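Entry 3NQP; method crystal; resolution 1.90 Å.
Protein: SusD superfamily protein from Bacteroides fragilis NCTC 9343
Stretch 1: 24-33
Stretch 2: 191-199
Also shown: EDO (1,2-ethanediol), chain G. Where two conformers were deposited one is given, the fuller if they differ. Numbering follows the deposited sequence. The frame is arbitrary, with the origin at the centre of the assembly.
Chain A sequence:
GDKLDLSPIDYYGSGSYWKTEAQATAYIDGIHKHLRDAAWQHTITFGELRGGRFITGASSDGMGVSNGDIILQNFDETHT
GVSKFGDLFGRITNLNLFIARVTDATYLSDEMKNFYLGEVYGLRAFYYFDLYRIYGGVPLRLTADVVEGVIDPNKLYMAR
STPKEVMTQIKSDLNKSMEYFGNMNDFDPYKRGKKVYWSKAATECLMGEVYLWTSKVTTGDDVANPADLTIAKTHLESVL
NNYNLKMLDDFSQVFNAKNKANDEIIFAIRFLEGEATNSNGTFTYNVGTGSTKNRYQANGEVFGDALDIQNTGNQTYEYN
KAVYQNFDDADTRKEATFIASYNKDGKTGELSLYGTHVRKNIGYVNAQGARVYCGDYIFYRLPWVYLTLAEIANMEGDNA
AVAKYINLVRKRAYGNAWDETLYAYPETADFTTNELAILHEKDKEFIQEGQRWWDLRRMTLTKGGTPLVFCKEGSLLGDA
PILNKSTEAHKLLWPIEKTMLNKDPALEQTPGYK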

# COMPACT_ATOMS: atom_id res chain seq x y z
N ALA A 24 14.85 -25.21 -6.70
CA ALA A 24 15.00 -23.77 -6.68
C ALA A 24 13.69 -23.09 -7.06
O ALA A 24 13.26 -22.15 -6.42
CB ALA A 24 16.11 -23.34 -7.61
N THR A 25 13.04 -23.59 -8.11
CA THR A 25 11.80 -23.02 -8.58
C THR A 25 10.67 -23.16 -7.53
O THR A 25 9.88 -22.23 -7.34
CB THR A 25 11.41 -23.67 -9.89
OG1 THR A 25 12.40 -23.35 -10.86
CG2 THR A 25 10.02 -23.16 -10.37
N ALA A 26 10.61 -24.32 -6.86
CA ALA A 26 9.68 -24.53 -5.74
C ALA A 26 9.93 -23.50 -4.63
O ALA A 26 8.98 -22.94 -4.08
CB ALA A 26 9.78 -25.98 -5.16
N TYR A 27 11.18 -23.24 -4.31
CA TYR A 27 11.48 -22.32 -3.25
C TYR A 27 11.08 -20.89 -3.66
O TYR A 27 10.58 -20.14 -2.83
CB TYR A 27 12.95 -22.43 -2.88
CG TYR A 27 13.28 -22.00 -1.48
CD1 TYR A 27 13.30 -22.92 -0.43
CD2 TYR A 27 13.59 -20.66 -1.19
CE1 TYR A 27 13.64 -22.55 0.85
CE2 TYR A 27 13.93 -20.28 0.09
CZ TYR A 27 13.95 -21.23 1.12
OH TYR A 27 14.27 -20.89 2.39
N ILE A 28 11.25 -20.54 -4.94
CA ILE A 28 10.78 -19.24 -5.45
C ILE A 28 9.28 -19.11 -5.30
O ILE A 28 8.78 -18.03 -4.92
CB ILE A 28 11.18 -19.01 -6.93
CG1 ILE A 28 12.63 -18.61 -7.01
CG2 ILE A 28 10.32 -17.89 -7.61
CD1 ILE A 28 12.90 -17.18 -6.58
N ASP A 29 8.54 -20.17 -5.61
CA ASP A 29 7.11 -20.15 -5.39
C ASP A 29 6.76 -19.95 -3.93
O ASP A 29 5.85 -19.20 -3.61
CB ASP A 29 6.44 -21.43 -5.92
CG ASP A 29 6.38 -21.45 -7.43
OD1 ASP A 29 6.91 -20.53 -8.09
OD2 ASP A 29 5.78 -22.40 -7.97
N GLY A 30 7.48 -20.64 -3.06
CA GLY A 30 7.28 -20.52 -1.61
C GLY A 30 7.56 -19.12 -1.14
O GLY A 30 6.82 -18.58 -0.32
N ILE A 31 8.66 -18.55 -1.59
CA ILE A 31 8.98 -17.14 -1.28
C ILE A 31 7.80 -16.23 -1.66
O ILE A 31 7.42 -15.33 -0.90
CB ILE A 31 10.29 -16.66 -1.96
CG1 ILE A 31 11.54 -17.20 -1.22
CG2 ILE A 31 10.30 -15.08 -2.09
CD1 ILE A 31 12.84 -17.17 -2.07
N HIS A 32 7.20 -16.47 -2.83
CA HIS A 32 6.07 -15.62 -3.23
C HIS A 32 4.79 -15.84 -2.39
O HIS A 32 4.03 -14.92 -2.18
CB HIS A 32 5.81 -15.71 -4.74
CG HIS A 32 6.81 -14.94 -5.55
ND1 HIS A 32 8.07 -15.44 -5.82
CD2 HIS A 32 6.77 -13.70 -6.07
CE1 HIS A 32 8.75 -14.53 -6.49
NE2 HIS A 32 7.98 -13.47 -6.67
N LYS A 33 4.55 -17.06 -1.93
CA LYS A 33 3.35 -17.34 -1.15
C LYS A 33 3.53 -16.75 0.26
O LYS A 33 2.57 -16.33 0.89
CB LYS A 33 3.04 -18.84 -1.11
CG LYS A 33 2.71 -19.43 -2.53
CD LYS A 33 2.04 -20.78 -2.46
CE LYS A 33 1.70 -21.37 -3.87
NZ LYS A 33 1.69 -20.34 -5.00
N LYS A 191 6.43 -18.37 -17.81
CA LYS A 191 5.00 -18.62 -17.93
C LYS A 191 4.41 -19.21 -16.68
O LYS A 191 3.55 -20.09 -16.77
CB LYS A 191 4.73 -19.55 -19.13
CG LYS A 191 5.30 -19.05 -20.45
CD LYS A 191 4.74 -17.68 -20.82
CE LYS A 191 5.37 -17.10 -22.07
NZ LYS A 191 6.38 -16.05 -21.75
N ARG A 192 4.86 -18.72 -15.53
CA ARG A 192 4.35 -19.17 -14.23
C ARG A 192 3.21 -18.29 -13.71
O ARG A 192 2.47 -18.69 -12.82
CB ARG A 192 5.46 -19.15 -13.18
CG ARG A 192 6.78 -19.80 -13.60
CD ARG A 192 6.73 -21.31 -13.55
NE ARG A 192 7.01 -21.81 -12.20
CZ ARG A 192 6.10 -22.27 -11.34
NH1 ARG A 192 4.80 -22.30 -11.65
NH2 ARG A 192 6.48 -22.71 -10.16
N GLY A 193 3.09 -17.07 -14.23
CA GLY A 193 2.07 -16.16 -13.69
C GLY A 193 2.46 -14.71 -13.93
O GLY A 193 3.35 -14.15 -13.27
N LYS A 194 1.81 -14.10 -14.91
CA LYS A 194 2.19 -12.77 -15.35
C LYS A 194 1.84 -11.75 -14.25
O LYS A 194 0.77 -11.79 -13.65
CB LYS A 194 1.44 -12.47 -16.66
CG LYS A 194 1.80 -11.14 -17.29
CD LYS A 194 0.86 -10.81 -18.48
CE LYS A 194 1.41 -9.57 -19.24
NZ LYS A 194 0.50 -9.18 -20.37
N LYS A 195 2.79 -10.87 -13.95
CA LYS A 195 2.63 -9.81 -12.98
C LYS A 195 2.38 -10.25 -11.54
O LYS A 195 2.11 -9.42 -10.72
CB LYS A 195 1.62 -8.79 -13.50
CG LYS A 195 2.25 -8.00 -14.69
CD LYS A 195 1.27 -7.21 -15.49
CE LYS A 195 1.94 -6.37 -16.57
NZ LYS A 195 1.04 -5.26 -17.05
N VAL A 196 2.51 -11.54 -11.24
CA VAL A 196 2.43 -12.00 -9.85
C VAL A 196 3.70 -12.64 -9.30
O VAL A 196 3.71 -13.17 -8.18
CB VAL A 196 1.20 -12.90 -9.66
CG1 VAL A 196 -0.11 -12.03 -9.97
CG2 VAL A 196 1.31 -14.24 -10.53
N TYR A 197 4.77 -12.56 -10.08
CA TYR A 197 6.14 -12.80 -9.64
C TYR A 197 6.89 -11.48 -9.76
O TYR A 197 6.62 -10.69 -10.65
CB TYR A 197 6.81 -13.87 -10.50
CG TYR A 197 6.28 -15.24 -10.18
CD1 TYR A 197 5.11 -15.71 -10.76
CD2 TYR A 197 6.92 -16.04 -9.23
CE1 TYR A 197 4.60 -16.99 -10.43
CE2 TYR A 197 6.45 -17.29 -8.89
CZ TYR A 197 5.27 -17.77 -9.49
OH TYR A 197 4.79 -19.01 -9.17
N TRP A 198 7.84 -11.25 -8.87
CA TRP A 198 8.58 -10.01 -8.87
C TRP A 198 9.38 -9.89 -10.16
O TRP A 198 9.77 -10.90 -10.75
CB TRP A 198 9.50 -9.96 -7.65
CG TRP A 198 10.07 -8.58 -7.35
CD1 TRP A 198 11.24 -8.09 -7.80
CD2 TRP A 198 9.46 -7.55 -6.59
NE1 TRP A 198 11.43 -6.82 -7.34
CE2 TRP A 198 10.36 -6.47 -6.57
CE3 TRP A 198 8.26 -7.44 -5.87
CZ2 TRP A 198 10.12 -5.30 -5.87
CZ3 TRP A 198 8.02 -6.26 -5.19
CH2 TRP A 198 8.92 -5.21 -5.21
N SER A 199 9.56 -8.66 -10.65
CA SER A 199 10.09 -8.41 -11.99
C SER A 199 11.01 -7.21 -11.93
O SER A 199 11.05 -6.50 -10.92
CB SER A 199 8.94 -8.10 -12.96
OG SER A 199 8.24 -6.89 -12.56
C1 EDO G . 1.11 -17.50 -7.25
O1 EDO G . 0.55 -18.09 -6.05
C2 EDO G . 2.43 -16.82 -6.91
O2 EDO G . 3.35 -17.83 -6.48

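Residues 24-33 form part of a helix that runs on in both directions, and residues 191-199 lie beside it as an irregular segment, with a type II turn from Gly193 to Val196. Within the stretch, the amides of Ile28 to Lys33 bond to the carbonyls four residues earlier. Contact with the loop is made by side chains spread over about two turns of the helix: Thr25, Ile28, Asp29 and His32.

His32 uses both ring nitrogens. His32 ND1 donates to the carbonyl of its own helix, Ile28 O, at 2.8 Å, which leaves His32 NE2 unprotonated and able to accept from the backbone amide Trp198 N at 3.1 Å. Both bonds are nearly straight, and the second ties the loop backbone directly to the helix. The edge of the Tyr197 ring also meets a face of His32, with ring centroids 4.7 Å apart, while Tyr197 CE2 lies 4.1 Å from Ile28 CG2.

Asp29 divides its carboxylate between two donors. Tyr197 OH gives its proton to Asp29 OD1 at 2.8 Å, and Arg192 NH2 forms a salt bridge with Asp29 OD2 at 2.3 Å, an unusually short separation. Tyr197 OH additionally accepts a weak bond from O2 of a 1,2-ethanediol at 3.3 Å, whose O1 takes a hydrogen bond from Lys33 NZ at 2.7 Å. Thr25 OG1 is satisfied elsewhere in the structure.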